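Local coordinates for FdxN element excision controlling factor XisI (Anabaena variabilis ATCC 29413, PDB 2NVM), which probably acts with the recombinase XisF and with XisH to control excision of the fdxN element from cyanobacterial nitrogen-fixation genes, at residues G44-I49 against L59-D64; Q55-C60 against Q70-Y75; L5-H10 against L99-P104. All coordinates share one frame; numbering follows the deposited sequence.

Contact 1: G44-I49 against L59-D64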
loop_
_atom_site.group_PDB
_atom_site.type_symbol
_atom_site.label_atom_id
_atom_site.label_comp_id
_atom_site.label_asym_id
_atom_site.label_seq_id
_atom_site.Cartn_x
_atom_site.Cartn_y
_atom_site.Cartn_z
ATOM N N GLY B 44 4.222 -10.087 -9.701
ATOM C CA GLY B 44 2.914 -10.526 -9.255
ATOM C C GLY B 44 2.204 -9.418 -8.506
ATOM O O GLY B 44 2.844 -8.579 -7.873
ATOM N N ASP B 45 0.881 -9.452 -8.581
ATOM C CA ASP B 45 -0.001 -8.509 -7.939
ATOM C C ASP B 45 -0.223 -8.899 -6.478
ATOM O O ASP B 45 -0.230 -10.075 -6.165
ATOM C CB ASP B 45 -1.348 -8.452 -8.693
ATOM C CG ASP B 45 -1.221 -7.831 -10.109
ATOM O OD1 ASP B 45 -0.109 -7.518 -10.593
ATOM O OD2 ASP B 45 -2.257 -7.642 -10.753
ATOM N N ARG B 46 -0.317 -7.888 -5.609
ATOM C CA ARG B 46 -0.570 -8.054 -4.167
ATOM C C ARG B 46 -1.623 -7.022 -3.745
ATOM O O ARG B 46 -1.585 -5.872 -4.199
ATOM C CB ARG B 46 0.680 -7.845 -3.283
ATOM C CG ARG B 46 1.873 -8.814 -3.459
ATOM C CD ARG B 46 2.820 -8.379 -4.560
ATOM N NE ARG B 46 3.955 -9.302 -4.755
ATOM C CZ ARG B 46 5.154 -9.250 -4.151
ATOM N NH1 ARG B 46 5.453 -8.318 -3.255
ATOM N NH2 ARG B 46 6.080 -10.163 -4.448
ATOM N N LEU B 47 -2.535 -7.436 -2.865
ATOM C CA LEU B 47 -3.620 -6.604 -2.335
ATOM C C LEU B 47 -3.283 -6.336 -0.869
ATOM O O LEU B 47 -2.898 -7.270 -0.159
ATOM C CB LEU B 47 -4.953 -7.353 -2.486
ATOM C CG LEU B 47 -6.260 -6.570 -2.403
ATOM C CD1 LEU B 47 -6.286 -5.457 -3.445
ATOM C CD2 LEU B 47 -7.462 -7.536 -2.597
ATOM N N ILE B 48 -3.387 -5.070 -0.434
ATOM C CA ILE B 48 -3.044 -4.670 0.945
ATOM C C ILE B 48 -4.203 -3.820 1.468
ATOM O O ILE B 48 -4.325 -2.623 1.143
ATOM C CB ILE B 48 -1.663 -3.918 1.038
ATOM C CG1 ILE B 48 -0.610 -4.547 0.103
ATOM C CG2 ILE B 48 -1.178 -3.835 2.518
ATOM C CD1 ILE B 48 0.760 -3.931 0.187
ATOM N N ILE B 49 -5.067 -4.460 2.248
ATOM C CA ILE B 49 -6.255 -3.844 2.834
ATOM C C ILE B 49 -6.021 -3.638 4.336
ATOM O O ILE B 49 -5.720 -4.579 5.034
ATOM C CB ILE B 49 -7.514 -4.758 2.643
ATOM C CG1 ILE B 49 -7.706 -5.180 1.167
ATOM C CG2 ILE B 49 -8.770 -4.098 3.221
ATOM C CD1 ILE B 49 -7.841 -4.071 0.194
ATOM N N LEU B 59 -0.889 -3.295 -5.656
ATOM C CA LEU B 59 0.376 -3.089 -6.341
ATOM C C LEU B 59 0.853 -4.361 -6.998
ATOM O O LEU B 59 0.319 -5.430 -6.728
ATOM C CB LEU B 59 1.433 -2.568 -5.355
ATOM C CG LEU B 59 1.876 -3.352 -4.108
ATOM C CD1 LEU B 59 2.550 -4.663 -4.397
ATOM C CD2 LEU B 59 2.862 -2.471 -3.335
ATOM N N CYS B 60 1.838 -4.221 -7.875
ATOM C CA CYS B 60 2.545 -5.358 -8.473
ATOM C C CYS B 60 4.027 -5.205 -8.086
ATOM O O CYS B 60 4.552 -4.092 -7.998
ATOM C CB CYS B 60 2.325 -5.494 -9.973
ATOM S SG CYS B 60 2.944 -4.206 -10.920
ATOM N N CYS B 61 4.668 -6.326 -7.807
ATOM C CA CYS B 61 6.054 -6.342 -7.388
ATOM C C CYS B 61 6.757 -7.631 -7.807
ATOM O O CYS B 61 6.169 -8.718 -7.737
ATOM C CB CYS B 61 6.110 -6.140 -5.869
ATOM S SG CYS B 61 7.729 -6.080 -5.123
ATOM N N GLY B 62 7.999 -7.474 -8.253
ATOM C CA GLY B 62 8.865 -8.571 -8.680
ATOM C C GLY B 62 9.977 -8.113 -9.605
ATOM O O GLY B 62 10.358 -6.929 -9.591
ATOM N N TRP B 63 10.487 -9.056 -10.397
ATOM C CA TRP B 63 11.581 -8.818 -11.340
ATOM C C TRP B 63 11.203 -9.196 -12.763
ATOM O O TRP B 63 10.656 -10.272 -12.970
ATOM C CB TRP B 63 12.777 -9.659 -10.947
ATOM C CG TRP B 63 13.278 -9.317 -9.636
ATOM C CD1 TRP B 63 12.915 -9.878 -8.460
ATOM C CD2 TRP B 63 14.219 -8.294 -9.335
ATOM N NE1 TRP B 63 13.584 -9.282 -7.429
ATOM C CE2 TRP B 63 14.393 -8.296 -7.931
ATOM C CE3 TRP B 63 14.944 -7.373 -10.115
ATOM C CZ2 TRP B 63 15.292 -7.417 -7.277
ATOM C CZ3 TRP B 63 15.847 -6.501 -9.472
ATOM C CH2 TRP B 63 15.993 -6.518 -8.064
ATOM N N ASP B 64 11.489 -8.294 -13.708
ATOM C CA ASP B 64 11.299 -8.503 -15.156
ATOM C C ASP B 64 12.762 -8.641 -15.664
ATOM O O ASP B 64 13.353 -7.687 -16.182
ATOM C CB ASP B 64 10.523 -7.310 -15.750
ATOM C CG ASP B 64 10.306 -7.409 -17.266
ATOM O OD1 ASP B 64 10.559 -8.461 -17.888
ATOM O OD2 ASP B 64 9.857 -6.397 -17.840
#
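The antiparallel beta hairpin of strands 44-50 and 55-61 holds this contact, at the end far from its turn. Four backbone bonds tie it. Gly44 and Cys61 form one hydrogen-bonded pair, with Gly44 N 3.1 Å from Cys61 O and Cys61 N 2.9 Å from Gly44 O. Both of these donors sit above the carbonyl plane. Arg46 and Leu59 form the next such pair, and here both donors approach nearly along the C=O axis. Arg46 N lies 2.8 Å from Leu59 O. Between them Asp45 and Cys60 are a non-hydrogen-bonded pair, with their CA atoms 4.1 Å apart.

The two faces differ. Arg46, Leu59 and Cys61 share one face. The Arg46 chain bends at chi2 (86°), is extended at chi3, and turns its guanidinium at chi4. Arg46 CD rests 3.7 Å from Leu59 CD1, where the two side chains cross obliquely. The guanidinium lies over Cys61, whose CB stands 3.4 Å above the plane, off-centre toward the rim. NH1 then bonds to Tyr75 OH of the second subunit. The aliphatic part of Arg46 thus packs within the hairpin while its polar tip crosses the subunit interface. Ile48 also meets Ile48 of the second subunit.

Asp45 and Cys60 point to the other face. Asp45 CG is anti to its own carbonyl carbon, and OD2 makes a weak hydrogen bond to Trp58 NE1. The second carboxylate oxygen, Asp45 OD1, touches Cys60 CB at 3.2 Å.

Contact 2: Q55-C60 against Q70-Y75; sequences QYLWLC and QHIILY
A classic beta bulge breaks the pairing of strands 55-61 and 67-79. Ile73 and Leu74 both stand opposite Trp58, and the register shifts by one residue between Trp58 and Leu59. Trp58 O takes two N-H groups. Ile73 N lies 2.8 Å from Trp58 O. Leu74 N lies 3.1 Å from Trp58 O, on a lone pair of it. Trp58 N returns a bond to Leu74 O. Beyond the bulge, Cys60 and His71 resume as a hydrogen-bonded pair.

The extra residue brings its side chain against one face of the indole. Trp58 CG is anti to the backbone N (chi1 166°), which lays the indole across Ile73 and Leu74. Ile73 CG2 lies over the six-membered ring of Trp58, 3.6 Å from its centroid and only 5° off the normal, a clear CH-pi contact. Leu74 CD2 meets the ring edge in plane, 3.7 Å from Trp58 CE3. Tyr20 of helix 4-23 adds an edge-to-face ring contact. An alanine in place of Trp58 would probably loosen the packing at the bulge, since Ile73 CG2 would lose the ring it lies on and Leu74 CD2 its edge.

On the other face, Leu57 CD1 packs over the Tyr75 ring, 3.6 Å from Tyr75 CG, and also touches Ile72 CD1. Gln55 bends at chi2 to bring its amide oxygen to the ring edge. There Tyr75 OH, which has its second partner across the interface, donates to Gln55 OE1 at 2.5 Å, nearly along the C=O axis. Leu57 packs on Leu59 of the second subunit. This is an antiparallel strand pair interrupted by a classic bulge, inside the mixed sheet of the XisI fold, with one face turned to the dimer partner.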
loop_
_atom_site.group_PDB
_atom_site.type_symbol
_atom_site.label_atom_id
_atom_site.label_comp_id
_atom_site.label_asym_id
_atom_site.label_seq_id
_atom_site.Cartn_x
_atom_site.Cartn_y
_atom_site.Cartn_z
ATOM N N GLN B 55 -6.793 2.269 4.586
ATOM C CA GLN B 55 -5.804 2.298 3.498
ATOM C C GLN B 55 -6.050 1.019 2.714
ATOM O O GLN B 55 -6.064 -0.078 3.300
ATOM C CB GLN B 55 -4.388 2.331 4.057
ATOM C CG GLN B 55 -4.077 3.528 4.968
ATOM C CD GLN B 55 -4.124 4.858 4.260
ATOM O OE1 GLN B 55 -3.604 4.999 3.166
ATOM N NE2 GLN B 55 -4.731 5.852 4.895
ATOM N N TYR B 56 -6.267 1.172 1.408
ATOM C CA TYR B 56 -6.615 0.076 0.488
ATOM C C TYR B 56 -5.720 0.211 -0.732
ATOM O O TYR B 56 -5.864 1.169 -1.495
ATOM C CB TYR B 56 -8.119 0.189 0.110
ATOM C CG TYR B 56 -9.004 0.292 1.340
ATOM C CD1 TYR B 56 -9.430 -0.854 2.030
ATOM C CD2 TYR B 56 -9.369 1.550 1.853
ATOM C CE1 TYR B 56 -10.222 -0.750 3.204
ATOM C CE2 TYR B 56 -10.167 1.664 3.018
ATOM C CZ TYR B 56 -10.577 0.523 3.692
ATOM O OH TYR B 56 -11.341 0.661 4.822
ATOM N N LEU B 57 -4.818 -0.745 -0.933
ATOM C CA LEU B 57 -3.860 -0.671 -2.024
ATOM C C LEU B 57 -3.639 -1.976 -2.778
ATOM O O LEU B 57 -3.636 -3.043 -2.200
ATOM C CB LEU B 57 -2.556 -0.117 -1.454
ATOM C CG LEU B 57 -1.395 0.159 -2.431
ATOM C CD1 LEU B 57 -0.753 1.521 -2.175
ATOM C CD2 LEU B 57 -0.388 -0.996 -2.439
ATOM N N TRP B 58 -3.458 -1.833 -4.083
ATOM C CA TRP B 58 -3.183 -2.884 -5.018
ATOM C C TRP B 58 -1.923 -2.455 -5.758
ATOM O O TRP B 58 -1.895 -1.382 -6.386
ATOM C CB TRP B 58 -4.405 -3.082 -5.949
ATOM C CG TRP B 58 -4.199 -3.901 -7.182
ATOM C CD1 TRP B 58 -3.270 -4.887 -7.370
ATOM C CD2 TRP B 58 -5.039 -3.920 -8.348
ATOM N NE1 TRP B 58 -3.428 -5.452 -8.603
ATOM C CE2 TRP B 58 -4.500 -4.891 -9.233
ATOM C CE3 TRP B 58 -6.174 -3.190 -8.749
ATOM C CZ2 TRP B 58 -5.051 -5.159 -10.505
ATOM C CZ3 TRP B 58 -6.740 -3.455 -10.032
ATOM C CH2 TRP B 58 -6.165 -4.433 -10.893
ATOM N N LEU B 59 -0.889 -3.295 -5.656
ATOM C CA LEU B 59 0.376 -3.089 -6.341
ATOM C C LEU B 59 0.853 -4.361 -6.998
ATOM O O LEU B 59 0.319 -5.430 -6.728
ATOM C CB LEU B 59 1.433 -2.568 -5.355
ATOM C CG LEU B 59 1.876 -3.352 -4.108
ATOM C CD1 LEU B 59 2.550 -4.663 -4.397
ATOM C CD2 LEU B 59 2.862 -2.471 -3.335
ATOM N N CYS B 60 1.838 -4.221 -7.875
ATOM C CA CYS B 60 2.545 -5.358 -8.473
ATOM C C CYS B 60 4.027 -5.205 -8.086
ATOM O O CYS B 60 4.552 -4.092 -7.998
ATOM C CB CYS B 60 2.325 -5.494 -9.973
ATOM S SG CYS B 60 2.944 -4.206 -10.920
ATOM N N GLN B 70 8.067 -2.387 -9.032
ATOM C CA GLN B 70 7.400 -2.099 -7.748
ATOM C C GLN B 70 6.497 -0.914 -8.064
ATOM O O GLN B 70 6.903 0.234 -7.952
ATOM C CB GLN B 70 8.420 -1.819 -6.647
ATOM C CG GLN B 70 7.818 -1.855 -5.267
ATOM C CD GLN B 70 8.880 -1.671 -4.181
ATOM O OE1 GLN B 70 9.378 -2.652 -3.625
ATOM N NE2 GLN B 70 9.288 -0.423 -3.947
ATOM N N HIS B 71 5.267 -1.238 -8.477
ATOM C CA HIS B 71 4.316 -0.286 -9.027
ATOM C C HIS B 71 2.911 -0.332 -8.393
ATOM O O HIS B 71 2.284 -1.380 -8.334
ATOM C CB HIS B 71 4.306 -0.613 -10.556
ATOM C CG HIS B 71 3.246 0.072 -11.348
ATOM N ND1 HIS B 71 3.204 1.441 -11.514
ATOM C CD2 HIS B 71 2.221 -0.428 -12.071
ATOM C CE1 HIS B 71 2.168 1.756 -12.272
ATOM N NE2 HIS B 71 1.551 0.640 -12.621
ATOM N N ILE B 72 2.435 0.824 -7.945
ATOM C CA ILE B 72 1.072 0.996 -7.383
ATOM C C ILE B 72 0.103 1.051 -8.564
ATOM O O ILE B 72 0.328 1.840 -9.489
ATOM C CB ILE B 72 0.983 2.260 -6.498
ATOM C CG1 ILE B 72 1.931 2.085 -5.288
ATOM C CG2 ILE B 72 -0.502 2.552 -6.058
ATOM C CD1 ILE B 72 2.002 3.281 -4.361
ATOM N N ILE B 73 -0.926 0.180 -8.530
ATOM C CA ILE B 73 -1.967 0.069 -9.564
ATOM C C ILE B 73 -3.199 0.875 -9.155
ATOM O O ILE B 73 -3.730 1.656 -9.942
ATOM C CB ILE B 73 -2.460 -1.416 -9.773
ATOM C CG1 ILE B 73 -1.314 -2.370 -10.134
ATOM C CG2 ILE B 73 -3.558 -1.499 -10.846
ATOM C CD1 ILE B 73 -0.629 -2.051 -11.416
ATOM N N LEU B 74 -3.668 0.640 -7.926
ATOM C CA LEU B 74 -4.856 1.285 -7.378
ATOM C C LEU B 74 -4.640 1.533 -5.899
ATOM O O LEU B 74 -4.242 0.610 -5.173
ATOM C CB LEU B 74 -6.064 0.370 -7.635
ATOM C CG LEU B 74 -7.527 0.796 -7.448
ATOM C CD1 LEU B 74 -7.847 2.077 -8.169
ATOM C CD2 LEU B 74 -8.440 -0.321 -7.972
ATOM N N TYR B 75 -4.869 2.779 -5.474
ATOM C CA TYR B 75 -4.687 3.192 -4.097
ATOM C C TYR B 75 -5.822 4.130 -3.686
ATOM O O TYR B 75 -6.023 5.187 -4.288
ATOM C CB TYR B 75 -3.273 3.805 -3.886
ATOM C CG TYR B 75 -2.993 4.378 -2.508
ATOM C CD1 TYR B 75 -3.541 3.799 -1.330
ATOM C CD2 TYR B 75 -2.086 5.443 -2.351
ATOM C CE1 TYR B 75 -3.278 4.332 -0.059
ATOM C CE2 TYR B 75 -1.808 5.978 -1.092
ATOM C CZ TYR B 75 -2.407 5.403 0.058
ATOM O OH TYR B 75 -2.149 5.887 1.311
#

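Contact 3: L5-H10 against L99-P104; sequences LTHYRH and LVAGIP
His7 reaches from helix 4-23 toward the end of helix 93-100. Its CB starts in the direction of segment 99-104. CG is anti to the backbone N (chi1 169°), which carries the ring outward from the helix. His7 CD2 lies near the plane of the Tyr8 ring, at that ring's edge. His7 CE1 passes 3.1 Å from Ala101 O. At the tip, His7 NE2 donates to Ala101 O at 2.7 Å. The acceptor lies within 5° of the imidazole plane, and NE2 approaches it nearly along the C=O axis. The bond is short but bent at the hydrogen, with an angle of 137°.

Ala101 O belongs to the turn that closes helix 93-100. Gly102, with positive phi, is the C-prime residue of a Schellman motif there, and Gly102 N bonds back to Leu99 O.

Tyr8 supplies the apolar half. Ile103 CG2 sits over one face of its ring, 4.0 Å above the plane and toward the rim. Pro104 CD touches Tyr8 OH at 3.4 Å. The hydroxyl is hydrogen-bonded to Asp107, and Ile83 of strand 82-87 packs against both Tyr8 and Ile103.

The short bond requires a proton on NE2 of His7. The neutral NE2-H tautomer would do, and a carbonyl acceptor together with the helix C-terminus would probably also favour a protonated ring.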
loop_
_atom_site.group_PDB
_atom_site.type_symbol
_atom_site.label_atom_id
_atom_site.label_comp_id
_atom_site.label_asym_id
_atom_site.label_seq_id
_atom_site.Cartn_x
_atom_site.Cartn_y
_atom_site.Cartn_z
ATOM N N LEU B 5 -19.439 5.810 7.171
ATOM C CA LEU B 5 -18.105 5.194 7.104
ATOM C C LEU B 5 -18.094 3.681 6.805
ATOM O O LEU B 5 -17.330 3.244 5.946
ATOM C CB LEU B 5 -17.269 5.515 8.366
ATOM C CG LEU B 5 -16.460 6.823 8.392
ATOM C CD1 LEU B 5 -15.145 6.668 7.581
ATOM C CD2 LEU B 5 -17.262 8.053 7.936
ATOM N N THR B 6 -18.925 2.909 7.506
ATOM C CA THR B 6 -19.034 1.439 7.291
ATOM C C THR B 6 -19.482 1.095 5.855
ATOM O O THR B 6 -18.966 0.150 5.247
ATOM C CB THR B 6 -19.964 0.750 8.327
ATOM O OG1 THR B 6 -21.148 1.529 8.471
ATOM C CG2 THR B 6 -19.302 0.671 9.681
ATOM N N HIS B 7 -20.434 1.872 5.337
ATOM C CA HIS B 7 -20.911 1.743 3.950
ATOM C C HIS B 7 -19.767 2.039 2.954
ATOM O O HIS B 7 -19.562 1.286 2.002
ATOM C CB HIS B 7 -22.122 2.663 3.703
ATOM C CG HIS B 7 -22.504 2.777 2.265
ATOM N ND1 HIS B 7 -22.969 1.705 1.536
ATOM C CD2 HIS B 7 -22.472 3.829 1.417
ATOM C CE1 HIS B 7 -23.205 2.092 0.298
ATOM N NE2 HIS B 7 -22.911 3.378 0.200
ATOM N N TYR B 8 -19.051 3.134 3.204
ATOM C CA TYR B 8 -17.890 3.559 2.396
ATOM C C TYR B 8 -16.771 2.518 2.413
ATOM O O TYR B 8 -16.167 2.270 1.371
ATOM C CB TYR B 8 -17.363 4.929 2.874
ATOM C CG TYR B 8 -18.157 6.154 2.453
ATOM C CD1 TYR B 8 -19.540 6.097 2.136
ATOM C CD2 TYR B 8 -17.551 7.430 2.489
ATOM C CE1 TYR B 8 -20.260 7.248 1.788
ATOM C CE2 TYR B 8 -18.284 8.602 2.141
ATOM C CZ TYR B 8 -19.635 8.490 1.795
ATOM O OH TYR B 8 -20.385 9.592 1.462
ATOM N N ARG B 9 -16.500 1.931 3.588
ATOM C CA ARG B 9 -15.492 0.858 3.746
ATOM C C ARG B 9 -15.855 -0.359 2.900
ATOM O O ARG B 9 -15.040 -0.815 2.111
ATOM C CB ARG B 9 -15.327 0.419 5.214
ATOM C CG ARG B 9 -14.562 1.389 6.088
ATOM C CD ARG B 9 -14.378 0.790 7.463
ATOM N NE ARG B 9 -13.518 1.599 8.331
ATOM C CZ ARG B 9 -13.903 2.561 9.184
ATOM N NH1 ARG B 9 -15.184 2.897 9.372
ATOM N NH2 ARG B 9 -12.962 3.190 9.900
ATOM N N HIS B 10 -17.087 -0.843 3.075
ATOM C CA HIS B 10 -17.643 -1.989 2.321
ATOM C C HIS B 10 -17.585 -1.747 0.811
ATOM O O HIS B 10 -17.130 -2.623 0.068
ATOM C CB HIS B 10 -19.091 -2.273 2.775
ATOM C CG HIS B 10 -19.798 -3.348 1.997
ATOM N ND1 HIS B 10 -19.608 -4.695 2.234
ATOM C CD2 HIS B 10 -20.741 -3.268 1.023
ATOM C CE1 HIS B 10 -20.380 -5.398 1.421
ATOM N NE2 HIS B 10 -21.081 -4.557 0.679
ATOM N N LEU B 99 -20.609 6.022 -7.283
ATOM C CA LEU B 99 -21.857 6.790 -7.486
ATOM C C LEU B 99 -23.079 5.866 -7.496
ATOM O O LEU B 99 -24.112 6.237 -6.947
ATOM C CB LEU B 99 -21.817 7.653 -8.758
ATOM C CG LEU B 99 -20.712 8.715 -8.823
ATOM C CD1 LEU B 99 -20.721 9.322 -10.209
ATOM C CD2 LEU B 99 -20.829 9.787 -7.745
ATOM N N VAL B 100 -22.941 4.688 -8.126
ATOM C CA VAL B 100 -23.974 3.618 -8.132
ATOM C C VAL B 100 -24.192 3.048 -6.702
ATOM O O VAL B 100 -25.274 2.554 -6.402
ATOM C CB VAL B 100 -23.649 2.489 -9.175
ATOM C CG1 VAL B 100 -24.536 1.266 -9.009
ATOM C CG2 VAL B 100 -23.766 3.040 -10.585
ATOM N N ALA B 101 -23.163 3.101 -5.846
ATOM C CA ALA B 101 -23.278 2.708 -4.429
ATOM C C ALA B 101 -23.796 3.864 -3.524
ATOM O O ALA B 101 -23.725 3.741 -2.315
ATOM C CB ALA B 101 -21.934 2.160 -3.902
ATOM N N GLY B 102 -24.310 4.967 -4.087
ATOM C CA GLY B 102 -24.841 6.093 -3.308
ATOM C C GLY B 102 -23.822 6.969 -2.603
ATOM O O GLY B 102 -24.155 7.616 -1.610
ATOM N N ILE B 103 -22.587 6.989 -3.105
ATOM C CA ILE B 103 -21.524 7.827 -2.562
ATOM C C ILE B 103 -21.659 9.097 -3.406
ATOM O O ILE B 103 -21.571 9.010 -4.640
ATOM C CB ILE B 103 -20.113 7.201 -2.719
ATOM C CG1 ILE B 103 -20.071 5.813 -2.063
ATOM C CG2 ILE B 103 -19.031 8.127 -2.113
ATOM C CD1 ILE B 103 -18.726 5.113 -2.139
ATOM N N PRO B 104 -21.901 10.267 -2.769
ATOM C CA PRO B 104 -22.014 11.504 -3.555
ATOM C C PRO B 104 -20.635 11.966 -4.044
ATOM O O PRO B 104 -19.616 11.657 -3.393
ATOM C CB PRO B 104 -22.613 12.501 -2.554
ATOM C CG PRO B 104 -22.077 12.059 -1.254
ATOM C CD PRO B 104 -22.043 10.549 -1.328
#

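Contacts 1 and 2 are buried neighbours in one sheet. They share Leu59 and Cys60, and strand 55-61 is common to both, lying between strands 44-50 and 67-79. Backbone bonds run through both, regular in contact 1 and bulged in contact 2, where large side chains pack as well. Both also touch the second subunit. Contact 3 is different. It is partly buried, touches no other chain of the assembly, and joins helix 4-23 to the turn that follows helix 93-100 through a side-chain to backbone bond and ring packing. Its centre lies about 20 Å from that of contact 2, yet Arg9 CG of helix 4-23 packs on Tyr56 OH. In sequence, contact 3 encloses the other two.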